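Local coordinates for protein phospho-2-dehydro-3-deoxyheptonate aldolase (PDB 3TQK) that probably catalyses the stereospecific condensation of phosphoenolpyruvate with D-erythrose 4-phosphate to give 3-deoxy-D-arabino-heptulosonate 7-phosphate, the first step of chorismate biosynthesis, at residues T139-V144 and S174-S179; V168-A173 and V197-Y202; P237-E242 and I277-D282; C264-S269 and V320-V325. All coordinates share one frame; numbering follows the deposited sequence.

Contact 1 of 4, residues T139-V144 and S174-S179; sequences TEFLDV and SGLSAS
Phe141 CA and Leu176 CA stand 9.4 Å apart, so the two backbones run well clear of each other and side chains arriving from opposite directions span the gap. Leu176 sends one methyl, CD1, over a face of the Phe141 ring. Leu176 CD1 lies 3.5 Å from the centroid of the Phe141 ring and 15° off its normal, a clear CH-pi contact; the nearest pair is Leu176 CD1 to Phe141 CD2, 3.4 Å. With CG anti to its own carbonyl carbon (chi1 -70°) the ring is carried toward Leu176, and chi2 of -67° sets how its face is turned. Ala178 meets the same ring differently: its CB comes near the ring plane, 4.3 Å from Phe141 CE2, where a small methyl fits at the rim. A broad flat ring thus serves two hydrophobic neighbours, a branched leucine over a face and an alanine at the edge. The backbone of Phe141 is hydrogen-bonded to Ala158 of the next strand, and Leu176 O takes a bond from Asn6 ND2 of the second subunit. The contact joins the end of strand 137-140 to the loop leading into strand 179-183, as apolar packing in the parallel (beta/alpha)8, or TIM, barrel.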
loop_
_atom_site.group_PDB
_atom_site.type_symbol
_atom_site.label_atom_id
_atom_site.label_comp_id
_atom_site.label_asym_id
_atom_site.label_seq_id
_atom_site.Cartn_x
_atom_site.Cartn_y
_atom_site.Cartn_z
ATOM N N THR A 139 7.026 -16.238 -2.134
ATOM C CA THR A 139 6.255 -15.368 -3.027
ATOM C C THR A 139 6.025 -14.026 -2.369
ATOM O O THR A 139 6.288 -13.874 -1.182
ATOM C CB THR A 139 4.920 -16.006 -3.408
ATOM O OG1 THR A 139 4.448 -15.423 -4.630
ATOM C CG2 THR A 139 3.898 -15.816 -2.305
ATOM N N GLU A 140 5.579 -13.035 -3.131
ATOM C CA GLU A 140 5.181 -11.763 -2.531
ATOM C C GLU A 140 3.705 -11.791 -2.194
ATOM O O GLU A 140 2.877 -12.180 -3.023
ATOM C CB GLU A 140 5.471 -10.567 -3.425
ATOM C CG GLU A 140 5.252 -9.238 -2.688
ATOM C CD GLU A 140 5.482 -8.013 -3.543
ATOM O OE1 GLU A 140 6.279 -8.087 -4.503
ATOM O OE2 GLU A 140 4.872 -6.958 -3.228
ATOM N N PHE A 141 3.388 -11.401 -0.961
ATOM C CA PHE A 141 2.017 -11.280 -0.527
ATOM C C PHE A 141 1.539 -9.871 -0.903
ATOM O O PHE A 141 2.014 -8.873 -0.360
ATOM C CB PHE A 141 1.917 -11.554 0.969
ATOM C CG PHE A 141 2.151 -13.008 1.341
ATOM C CD1 PHE A 141 1.255 -13.986 0.952
ATOM C CD2 PHE A 141 3.263 -13.392 2.071
ATOM C CE1 PHE A 141 1.455 -15.322 1.283
ATOM C CE2 PHE A 141 3.457 -14.722 2.412
ATOM C CZ PHE A 141 2.548 -15.685 2.020
ATOM N N LEU A 142 0.587 -9.814 -1.828
ATOM C CA LEU A 142 0.230 -8.587 -2.560
ATOM C C LEU A 142 -1.002 -7.836 -2.025
ATOM O O LEU A 142 -1.061 -6.600 -2.109
ATOM C CB LEU A 142 -0.064 -8.970 -4.016
ATOM C CG LEU A 142 1.049 -9.656 -4.818
ATOM C CD1 LEU A 142 0.499 -10.432 -6.015
ATOM C CD2 LEU A 142 2.043 -8.576 -5.243
ATOM N N ASP A 143 -1.982 -8.586 -1.500
ATOM C CA ASP A 143 -3.284 -8.020 -1.109
ATOM C C ASP A 143 -4.021 -8.955 -0.143
ATOM O O ASP A 143 -3.445 -9.954 0.288
ATOM C CB ASP A 143 -4.104 -7.739 -2.361
ATOM C CG ASP A 143 -4.622 -9.004 -3.031
ATOM O OD1 ASP A 143 -4.267 -10.104 -2.615
ATOM O OD2 ASP A 143 -5.421 -8.899 -3.980
ATOM N N VAL A 144 -5.274 -8.646 0.212
ATOM C CA VAL A 144 -6.004 -9.455 1.205
ATOM C C VAL A 144 -6.854 -10.567 0.590
ATOM O O VAL A 144 -7.612 -11.237 1.301
ATOM C CB VAL A 144 -6.900 -8.571 2.129
ATOM C CG1 VAL A 144 -6.049 -7.543 2.878
ATOM C CG2 VAL A 144 -8.034 -7.890 1.357
ATOM N N SER A 174 1.017 -9.724 9.854
ATOM C CA SER A 174 0.833 -10.114 11.255
ATOM C C SER A 174 -0.071 -11.339 11.424
ATOM O O SER A 174 -0.121 -11.917 12.509
ATOM C CB SER A 174 0.254 -8.955 12.078
ATOM O OG SER A 174 -1.145 -8.806 11.853
ATOM N N GLY A 175 -0.799 -11.719 10.374
ATOM C CA GLY A 175 -1.672 -12.888 10.435
ATOM C C GLY A 175 -1.216 -14.073 9.601
ATOM O O GLY A 175 -1.812 -15.135 9.669
ATOM N N LEU A 176 -0.178 -13.897 8.795
ATOM C CA LEU A 176 0.336 -14.987 7.977
ATOM C C LEU A 176 1.230 -15.915 8.800
ATOM O O LEU A 176 1.892 -15.464 9.728
ATOM C CB LEU A 176 1.110 -14.424 6.784
ATOM C CG LEU A 176 0.206 -13.793 5.730
ATOM C CD1 LEU A 176 1.044 -13.086 4.694
ATOM C CD2 LEU A 176 -0.672 -14.840 5.083
ATOM N N SER A 177 1.240 -17.204 8.459
ATOM C CA SER A 177 2.067 -18.178 9.166
ATOM C C SER A 177 3.526 -18.157 8.690
ATOM O O SER A 177 4.443 -18.329 9.484
ATOM C CB SER A 177 1.500 -19.588 9.000
ATOM O OG SER A 177 0.273 -19.744 9.696
ATOM N N ALA A 178 3.730 -17.971 7.395
ATOM C CA ALA A 178 5.066 -17.890 6.810
ATOM C C ALA A 178 5.920 -16.842 7.521
ATOM O O ALA A 178 5.400 -15.887 8.085
ATOM C CB ALA A 178 4.964 -17.545 5.323
ATOM N N SER A 179 7.231 -17.031 7.499
ATOM C CA SER A 179 8.139 -15.943 7.829
ATOM C C SER A 179 7.992 -14.871 6.743
ATOM O O SER A 179 7.671 -15.194 5.598
ATOM C CB SER A 179 9.579 -16.447 7.900
ATOM O OG SER A 179 9.766 -17.291 9.016
#

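Contact 2 of 4, residues V168-A173 and V197-Y202; sequences VHRELA and VKSATY
Arg170, Ala200 and Ser199 carry this meeting of two successive outer helices of the (beta/alpha)8 barrel, 167-173 and 191-200, which are linked through strand 179-183. The helices come very close, with Arg170 CA and Ala200 CA only 5.1 Å apart, and small side chains make this possible. Ala200 presents its single methyl to the opposite helix backbone, CB lying 3.9 Å from Arg170 O. Ala200 CB also meets Ala173 CB, one turn further along helix 167-173, at 4.2 Å, so alanine faces alanine at the close approach of the helices. Arg170 uses the aliphatic part of its chain here: its CB is 3.9 Å from Ser199 OG, and its CD passes Ser199 CB at 4.1 Å. The chain, extended from CG to NE, carries the guanidinium past the serine to partners elsewhere, NE to Val164 O and NH1 to Thr97 O of the second subunit. Ser199 points its hydroxyl anti to its backbone N (chi1 178°), which sets it alongside the arginine stem; OG also makes a weak hydrogen bond to Thr98 O of the second subunit. Arginine suits this place by pairing an apolar stem with a head that reaches the dimer interface. Lys198 O accepts two bonds from Thr201, the one from Thr201 OG1 measuring 2.5 Å and lying in the carbonyl plane.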
loop_
_atom_site.group_PDB
_atom_site.type_symbol
_atom_site.label_atom_id
_atom_site.label_comp_id
_atom_site.label_asym_id
_atom_site.label_seq_id
_atom_site.Cartn_x
_atom_site.Cartn_y
_atom_site.Cartn_z
ATOM N N VAL A 168 -2.371 -2.083 5.699
ATOM C CA VAL A 168 -3.034 -3.385 5.583
ATOM C C VAL A 168 -2.004 -4.483 5.309
ATOM O O VAL A 168 -2.226 -5.637 5.666
ATOM C CB VAL A 168 -4.170 -3.408 4.519
ATOM C CG1 VAL A 168 -4.905 -4.779 4.523
ATOM C CG2 VAL A 168 -5.187 -2.291 4.799
ATOM N N HIS A 169 -0.873 -4.113 4.704
ATOM C CA HIS A 169 0.192 -5.076 4.453
ATOM C C HIS A 169 0.927 -5.501 5.733
ATOM O O HIS A 169 1.251 -6.682 5.905
ATOM C CB HIS A 169 1.143 -4.559 3.373
ATOM C CG HIS A 169 0.511 -4.547 2.018
ATOM N ND1 HIS A 169 -0.295 -3.513 1.584
ATOM C CD2 HIS A 169 0.483 -5.486 1.041
ATOM C CE1 HIS A 169 -0.750 -3.798 0.374
ATOM N NE2 HIS A 169 -0.292 -4.988 0.022
ATOM N N ARG A 170 1.155 -4.551 6.639
ATOM C CA ARG A 170 1.685 -4.883 7.958
ATOM C C ARG A 170 0.672 -5.766 8.712
ATOM O O ARG A 170 1.024 -6.786 9.291
ATOM C CB ARG A 170 2.002 -3.604 8.729
ATOM C CG ARG A 170 3.059 -2.742 8.055
ATOM C CD ARG A 170 3.057 -1.302 8.565
ATOM N NE ARG A 170 4.218 -0.567 8.052
ATOM C CZ ARG A 170 4.766 0.493 8.633
ATOM N NH1 ARG A 170 4.256 0.990 9.744
ATOM N NH2 ARG A 170 5.824 1.077 8.089
ATOM N N GLU A 171 -0.598 -5.408 8.645
ATOM C CA GLU A 171 -1.648 -6.191 9.303
ATOM C C GLU A 171 -1.754 -7.606 8.746
ATOM O O GLU A 171 -1.859 -8.591 9.497
ATOM C CB GLU A 171 -2.976 -5.478 9.131
ATOM C CG GLU A 171 -3.020 -4.130 9.861
ATOM C CD GLU A 171 -4.210 -3.287 9.491
ATOM O OE1 GLU A 171 -4.838 -3.505 8.435
ATOM O OE2 GLU A 171 -4.522 -2.383 10.272
ATOM N N LEU A 172 -1.740 -7.683 7.421
ATOM C CA LEU A 172 -1.748 -8.943 6.692
ATOM C C LEU A 172 -0.581 -9.828 7.130
ATOM O O LEU A 172 -0.760 -11.007 7.410
ATOM C CB LEU A 172 -1.664 -8.662 5.180
ATOM C CG LEU A 172 -1.361 -9.832 4.258
ATOM C CD1 LEU A 172 -2.548 -10.813 4.244
ATOM C CD2 LEU A 172 -1.072 -9.336 2.864
ATOM N N ALA A 173 0.611 -9.246 7.197
ATOM C CA ALA A 173 1.792 -9.997 7.574
ATOM C C ALA A 173 1.658 -10.514 8.984
ATOM O O ALA A 173 2.129 -11.608 9.276
ATOM C CB ALA A 173 3.057 -9.134 7.442
ATOM N N VAL A 197 8.303 -4.222 10.226
ATOM C CA VAL A 197 8.602 -5.439 10.974
ATOM C C VAL A 197 8.021 -5.314 12.395
ATOM O O VAL A 197 7.322 -6.208 12.863
ATOM C CB VAL A 197 10.124 -5.717 11.027
ATOM C CG1 VAL A 197 10.443 -6.798 12.047
ATOM C CG2 VAL A 197 10.650 -6.127 9.649
ATOM N N LYS A 198 8.290 -4.187 13.049
ATOM C CA LYS A 198 7.827 -3.949 14.400
ATOM C C LYS A 198 6.307 -4.043 14.496
ATOM O O LYS A 198 5.777 -4.758 15.355
ATOM C CB LYS A 198 8.284 -2.571 14.873
ATOM C CG LYS A 198 7.926 -2.219 16.317
ATOM C CD LYS A 198 8.471 -3.234 17.300
ATOM C CE LYS A 198 8.434 -2.712 18.745
ATOM N NZ LYS A 198 8.778 -3.820 19.678
ATOM N N SER A 199 5.620 -3.331 13.610
ATOM C CA SER A 199 4.165 -3.336 13.575
ATOM C C SER A 199 3.599 -4.730 13.378
ATOM O O SER A 199 2.596 -5.082 13.986
ATOM C CB SER A 199 3.649 -2.407 12.480
ATOM O OG SER A 199 2.238 -2.433 12.413
ATOM N N ALA A 200 4.249 -5.518 12.533
ATOM C CA ALA A 200 3.786 -6.865 12.203
ATOM C C ALA A 200 3.898 -7.867 13.368
ATOM O O ALA A 200 3.236 -8.916 13.350
ATOM C CB ALA A 200 4.529 -7.394 10.962
ATOM N N THR A 201 4.733 -7.561 14.364
ATOM C CA THR A 201 4.818 -8.394 15.571
ATOM C C THR A 201 3.567 -8.283 16.459
ATOM O O THR A 201 3.339 -9.158 17.296
ATOM C CB THR A 201 6.051 -8.058 16.483
ATOM O OG1 THR A 201 5.950 -6.712 16.972
ATOM C CG2 THR A 201 7.380 -8.261 15.753
ATOM N N TYR A 202 2.771 -7.222 16.294
ATOM C CA TYR A 202 1.604 -7.001 17.140
ATOM C C TYR A 202 0.355 -7.697 16.649
ATOM O O TYR A 202 0.242 -8.008 15.467
ATOM C CB TYR A 202 1.307 -5.514 17.259
ATOM C CG TYR A 202 2.322 -4.773 18.106
ATOM C CD1 TYR A 202 2.188 -4.703 19.487
ATOM C CD2 TYR A 202 3.408 -4.148 17.520
ATOM C CE1 TYR A 202 3.126 -4.008 20.266
ATOM C CE2 TYR A 202 4.333 -3.469 18.264
ATOM C CZ TYR A 202 4.198 -3.399 19.631
ATOM O OH TYR A 202 5.143 -2.715 20.337
#

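Contact 3 of 4, residues P237-E242 and I277-D282; sequences PNFSKE and ISVLAD
Phe239 turns one ring face to Val279 and part of its rim to Asp282, so a single aromatic group deals with an apolar and a charged neighbour at once. Over the face comes Val279 CG1, 4.2 Å from the centroid of the Phe239 ring and 27° off the normal, a CH-pi contact shifted toward the near side of the ring, where it is 3.8 Å from Phe239 CG. The second methyl, Val279 CG2, approaches Phe239 CE1 at 3.8 Å, so the forked tip of the valine lies against one flank of the ring. Phe239 CG lies between its backbone N and carbonyl carbon (chi1 62°), which points the ring at helix 276-289. Asp282 comes in at about a right angle to the phenylalanine, with the carboxylate plane 76° from that of the ring. Asp282 CG sits in the ring plane, 3.7 Å from Phe239 CE2, where the ring hydrogens are slightly positive and tolerate a carboxylate. The charged end has better partners: Asp282 OD1 bonds to Gln286 NE2 and accepts from a water at 2.6 Å. That water in turn accepts from Lys241 N at 2.9 Å. Since Ser240 is the N-cap of helix 241-253, the water joins the acid to a first-turn amide, and the helix start would probably favour a negative charge nearby. Gln286 NE2 also bonds Phe239 O. The contact sets the turn leading into helix 241-253 against helix 276-289, whose Ile277 and Leu280 pack on helix 327-344, while Phe239 also touches Asn268 of helix 266-269, just beyond barrel strand 260-263.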
loop_
_atom_site.group_PDB
_atom_site.type_symbol
_atom_site.label_atom_id
_atom_site.label_comp_id
_atom_site.label_asym_id
_atom_site.label_seq_id
_atom_site.Cartn_x
_atom_site.Cartn_y
_atom_site.Cartn_z
ATOM N N PRO A 237 22.836 1.653 -3.619
ATOM C CA PRO A 237 22.877 0.302 -3.053
ATOM C C PRO A 237 23.153 0.284 -1.540
ATOM O O PRO A 237 23.956 1.077 -1.050
ATOM C CB PRO A 237 24.023 -0.378 -3.831
ATOM C CG PRO A 237 24.206 0.460 -5.074
ATOM C CD PRO A 237 23.867 1.860 -4.658
ATOM N N ASN A 238 22.471 -0.602 -0.819
ATOM C CA ASN A 238 22.620 -0.709 0.631
ATOM C C ASN A 238 23.009 -2.115 1.100
ATOM O O ASN A 238 22.504 -2.601 2.107
ATOM C CB ASN A 238 21.349 -0.208 1.354
ATOM C CG ASN A 238 20.068 -0.931 0.915
ATOM O OD1 ASN A 238 20.106 -2.002 0.298
ATOM N ND2 ASN A 238 18.922 -0.339 1.250
ATOM N N PHE A 239 23.922 -2.746 0.365
ATOM C CA PHE A 239 24.398 -4.093 0.680
ATOM C C PHE A 239 25.662 -4.088 1.534
ATOM O O PHE A 239 26.002 -5.115 2.114
ATOM C CB PHE A 239 24.637 -4.908 -0.603
ATOM C CG PHE A 239 25.702 -4.340 -1.509
ATOM C CD1 PHE A 239 25.356 -3.596 -2.626
ATOM C CD2 PHE A 239 27.046 -4.555 -1.246
ATOM C CE1 PHE A 239 26.329 -3.069 -3.462
ATOM C CE2 PHE A 239 28.027 -4.026 -2.070
ATOM C CZ PHE A 239 27.665 -3.281 -3.182
ATOM N N SER A 240 26.354 -2.947 1.611
ATOM C CA SER A 240 27.634 -2.860 2.322
ATOM C C SER A 240 27.519 -3.051 3.829
ATOM O O SER A 240 26.451 -2.908 4.408
ATOM C CB SER A 240 28.316 -1.509 2.063
ATOM O OG SER A 240 27.714 -0.474 2.826
ATOM N N LYS A 241 28.656 -3.350 4.448
ATOM C CA LYS A 241 28.779 -3.493 5.903
ATOM C C LYS A 241 28.210 -2.283 6.647
ATOM O O LYS A 241 27.436 -2.448 7.590
ATOM C CB LYS A 241 30.257 -3.712 6.268
ATOM C CG LYS A 241 30.573 -3.855 7.761
ATOM C CD LYS A 241 30.031 -5.135 8.367
ATOM C CE LYS A 241 30.768 -5.473 9.671
ATOM N NZ LYS A 241 30.295 -6.742 10.307
ATOM N N GLU A 242 28.602 -1.083 6.217
ATOM C CA GLU A 242 28.088 0.186 6.753
ATOM C C GLU A 242 26.557 0.148 6.879
ATOM O O GLU A 242 25.999 0.439 7.940
ATOM C CB GLU A 242 28.535 1.344 5.830
ATOM C CG GLU A 242 28.079 2.768 6.228
ATOM C CD GLU A 242 27.740 3.688 5.014
ATOM O OE1 GLU A 242 28.669 4.035 4.231
ATOM O OE2 GLU A 242 26.540 4.073 4.868
ATOM N N ILE A 277 26.487 -11.173 -8.848
ATOM C CA ILE A 277 27.610 -11.952 -8.344
ATOM C C ILE A 277 28.654 -11.096 -7.633
ATOM O O ILE A 277 29.363 -11.593 -6.764
ATOM C CB ILE A 277 28.285 -12.795 -9.479
ATOM C CG1 ILE A 277 29.055 -13.982 -8.886
ATOM C CG2 ILE A 277 29.198 -11.929 -10.363
ATOM C CD1 ILE A 277 29.538 -14.997 -9.925
ATOM N N SER A 278 28.763 -9.820 -7.983
ATOM C CA SER A 278 29.762 -8.970 -7.337
ATOM C C SER A 278 29.196 -8.384 -6.044
ATOM O O SER A 278 29.928 -8.224 -5.069
ATOM C CB SER A 278 30.290 -7.887 -8.288
ATOM O OG SER A 278 29.388 -6.806 -8.404
ATOM N N VAL A 279 27.896 -8.086 -6.026
ATOM C CA VAL A 279 27.201 -7.766 -4.779
ATOM C C VAL A 279 27.293 -8.956 -3.814
ATOM O O VAL A 279 27.571 -8.772 -2.633
ATOM C CB VAL A 279 25.722 -7.383 -5.014
ATOM C CG1 VAL A 279 24.940 -7.326 -3.683
ATOM C CG2 VAL A 279 25.629 -6.047 -5.762
ATOM N N LEU A 280 27.085 -10.169 -4.324
ATOM C CA LEU A 280 27.205 -11.388 -3.506
ATOM C C LEU A 280 28.611 -11.581 -2.929
ATOM O O LEU A 280 28.758 -12.029 -1.792
ATOM C CB LEU A 280 26.803 -12.629 -4.310
ATOM C CG LEU A 280 26.701 -13.922 -3.497
ATOM C CD1 LEU A 280 25.648 -13.810 -2.400
ATOM C CD2 LEU A 280 26.393 -15.078 -4.403
ATOM N N ALA A 281 29.637 -11.228 -3.702
ATOM C CA ALA A 281 31.024 -11.324 -3.231
ATOM C C ALA A 281 31.257 -10.475 -1.988
ATOM O O ALA A 281 31.954 -10.899 -1.070
ATOM C CB ALA A 281 32.006 -10.919 -4.338
ATOM N N ASP A 282 30.684 -9.276 -1.968
ATOM C CA ASP A 282 30.769 -8.389 -0.805
ATOM C C ASP A 282 30.009 -8.998 0.381
ATOM O O ASP A 282 30.471 -8.958 1.522
ATOM C CB ASP A 282 30.193 -7.012 -1.162
ATOM C CG ASP A 282 30.503 -5.944 -0.121
ATOM O OD1 ASP A 282 29.932 -5.994 0.986
ATOM O OD2 ASP A 282 31.285 -5.024 -0.427
HETATM O O HOH W 1 30.762 -4.369 2.795
#

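Contact 4 of 4, residues C264-S269 and V320-V325. With MN (manganese (II) ion), chain B.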
loop_
_atom_site.group_PDB
_atom_site.type_symbol
_atom_site.label_atom_id
_atom_site.label_comp_id
_atom_site.label_asym_id
_atom_site.label_seq_id
_atom_site.Cartn_x
_atom_site.Cartn_y
_atom_site.Cartn_z
ATOM N N CYS A 264 20.442 -9.368 -3.824
ATOM C CA CYS A 264 21.563 -9.093 -4.725
ATOM C C CYS A 264 21.127 -8.372 -6.008
ATOM O O CYS A 264 21.975 -7.850 -6.741
ATOM C CB CYS A 264 22.284 -10.380 -5.129
ATOM S SG CYS A 264 22.909 -11.330 -3.756
ATOM N N SER A 265 19.823 -8.364 -6.280
ATOM C CA SER A 265 19.278 -7.848 -7.532
ATOM C C SER A 265 18.582 -6.493 -7.328
ATOM O O SER A 265 18.852 -5.787 -6.356
ATOM C CB SER A 265 18.298 -8.880 -8.111
ATOM O OG SER A 265 18.057 -8.647 -9.482
ATOM N N HIS A 266 17.692 -6.148 -8.257
ATOM C CA HIS A 266 16.933 -4.884 -8.232
ATOM C C HIS A 266 17.827 -3.675 -7.947
ATOM O O HIS A 266 18.794 -3.451 -8.672
ATOM C CB HIS A 266 15.738 -5.003 -7.278
ATOM C CG HIS A 266 14.851 -6.162 -7.603
ATOM N ND1 HIS A 266 14.852 -7.326 -6.865
ATOM C CD2 HIS A 266 13.988 -6.363 -8.627
ATOM C CE1 HIS A 266 13.998 -8.182 -7.402
ATOM N NE2 HIS A 266 13.472 -7.625 -8.480
ATOM N N GLY A 267 17.527 -2.911 -6.903
ATOM C CA GLY A 267 18.291 -1.697 -6.619
ATOM C C GLY A 267 19.759 -1.906 -6.284
ATOM O O GLY A 267 20.580 -1.006 -6.498
ATOM N N ASN A 268 20.112 -3.075 -5.755
ATOM C CA ASN A 268 21.509 -3.318 -5.361
ATOM C C ASN A 268 22.420 -3.669 -6.544
ATOM O O ASN A 268 23.581 -3.258 -6.582
ATOM C CB ASN A 268 21.596 -4.387 -4.258
ATOM C CG ASN A 268 21.363 -3.818 -2.871
ATOM O OD1 ASN A 268 20.849 -4.496 -1.977
ATOM N ND2 ASN A 268 21.745 -2.575 -2.683
ATOM N N SER A 269 21.892 -4.425 -7.503
ATOM C CA SER A 269 22.611 -4.686 -8.751
ATOM C C SER A 269 22.369 -3.558 -9.753
ATOM O O SER A 269 22.986 -3.523 -10.824
ATOM C CB SER A 269 22.191 -6.032 -9.357
ATOM O OG SER A 269 20.904 -5.976 -9.948
ATOM N N VAL A 320 10.813 -12.665 -18.784
ATOM C CA VAL A 320 9.973 -11.738 -19.518
ATOM C C VAL A 320 9.864 -10.396 -18.772
ATOM O O VAL A 320 9.279 -9.443 -19.287
ATOM C CB VAL A 320 8.584 -12.383 -19.732
ATOM C CG1 VAL A 320 7.494 -11.631 -18.965
ATOM C CG2 VAL A 320 8.290 -12.545 -21.213
ATOM N N THR A 321 10.428 -10.342 -17.562
ATOM C CA THR A 321 10.495 -9.119 -16.757
ATOM C C THR A 321 11.975 -8.756 -16.503
ATOM O O THR A 321 12.709 -8.492 -17.459
ATOM C CB THR A 321 9.665 -9.249 -15.432
ATOM O OG1 THR A 321 10.057 -10.425 -14.710
ATOM C CG2 THR A 321 8.182 -9.324 -15.735
ATOM N N ASP A 322 12.426 -8.756 -15.245
ATOM C CA ASP A 322 13.793 -8.307 -14.935
ATOM C C ASP A 322 14.839 -9.324 -15.415
ATOM O O ASP A 322 14.553 -10.512 -15.586
ATOM C CB ASP A 322 13.987 -8.031 -13.430
ATOM C CG ASP A 322 13.151 -6.834 -12.910
ATOM O OD1 ASP A 322 12.890 -5.870 -13.673
ATOM O OD2 ASP A 322 12.788 -6.857 -11.715
ATOM N N LYS A 323 16.051 -8.831 -15.635
ATOM C CA LYS A 323 17.155 -9.670 -16.081
ATOM C C LYS A 323 17.588 -10.621 -14.967
ATOM O O LYS A 323 17.766 -10.209 -13.820
ATOM C CB LYS A 323 18.327 -8.797 -16.555
ATOM C CG LYS A 323 18.025 -8.028 -17.853
ATOM C CD LYS A 323 19.070 -6.948 -18.195
ATOM C CE LYS A 323 18.749 -6.286 -19.542
ATOM N NZ LYS A 323 19.424 -4.974 -19.739
ATOM N N CYS A 324 17.721 -11.898 -15.312
ATOM C CA CYS A 324 18.143 -12.932 -14.376
ATOM C C CYS A 324 19.473 -13.531 -14.822
ATOM O O CYS A 324 19.783 -13.557 -16.021
ATOM C CB CYS A 324 17.097 -14.046 -14.330
ATOM S SG CYS A 324 15.446 -13.533 -13.767
ATOM N N VAL A 325 20.254 -14.021 -13.860
ATOM C CA VAL A 325 21.431 -14.838 -14.176
ATOM C C VAL A 325 20.984 -16.242 -14.608
ATOM O O VAL A 325 19.899 -16.690 -14.247
ATOM C CB VAL A 325 22.432 -14.923 -12.994
ATOM C CG1 VAL A 325 22.888 -13.533 -12.590
ATOM C CG2 VAL A 325 21.826 -15.659 -11.792
HETATM MN MN MN B . 12.413 -8.588 -10.203
#
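His266 and Asp322 meet through a shared manganese ion, and metal coordination is the chief interaction between the two segments. His266 NE2 binds the manganese at 2.2 Å. The metal is almost equally far from the two ring carbons flanking that nitrogen, CD2 and CE1, which means the imidazole addresses it squarely. Asp322 CG, anti to its carbonyl carbon (chi1 -66°), brings OD2 to the metal. Asp322 OD2 binds the manganese at 2.3 Å, while Asp322 OD1 stays 4.4 Å from it, so the carboxylate is monodentate. The side chains cross at about a right angle, with ring and carboxylate planes 72° apart. Direct van der Waals contact is slight: Asp322 OD2 lies near the plane of the imidazole at its edge, 3.3 Å from His266 CD2. The nearness of Asp322 OD2 to His266 NE2 is not a hydrogen bond; both atoms bind one ion.

Hydrogen bonds belong to a second shell. Asp263 OD2 pairs with His266 ND1, fixing the rotation of the ring and leaving NE2 for the metal, while Asp263 OD1 accepts from Ser265 N. Ser265 OG in turn bonds Glu299 OE1, steadying another ligand.

Cys58 and Glu299 complete the protein ligands, so the ion sees a mixed set of sulfur, nitrogen and oxygen donors. Such a site suits a divalent transition metal and is consistent with the metal-dependent chemistry of class-I DAHP synthases, in which the ion probably serves the condensation by polarising a substrate carbonyl.

Going from the N terminus, contact 1 opens first, at the end of barrel strand 137-140, and closes at the start of strand 179-183. Contact 2 opens inside that loop, on helix 167-173, and closes beyond it at the end of helix 191-200, so the two cross; they touch through a probable hydrogen bond from His169 to Leu142 O, and both reach the second subunit. A second crossing pair follows in series. Contact 3 runs from the start of helix 241-253 to helix 276-289, and contact 4 opens within it, at 264-269, to close at the loop before helix 327-344. Contacts 3 and 4 also touch, where Val279 packs on Asn268, whereas contacts 1 and 4 lie on opposite sides of the chain's centre.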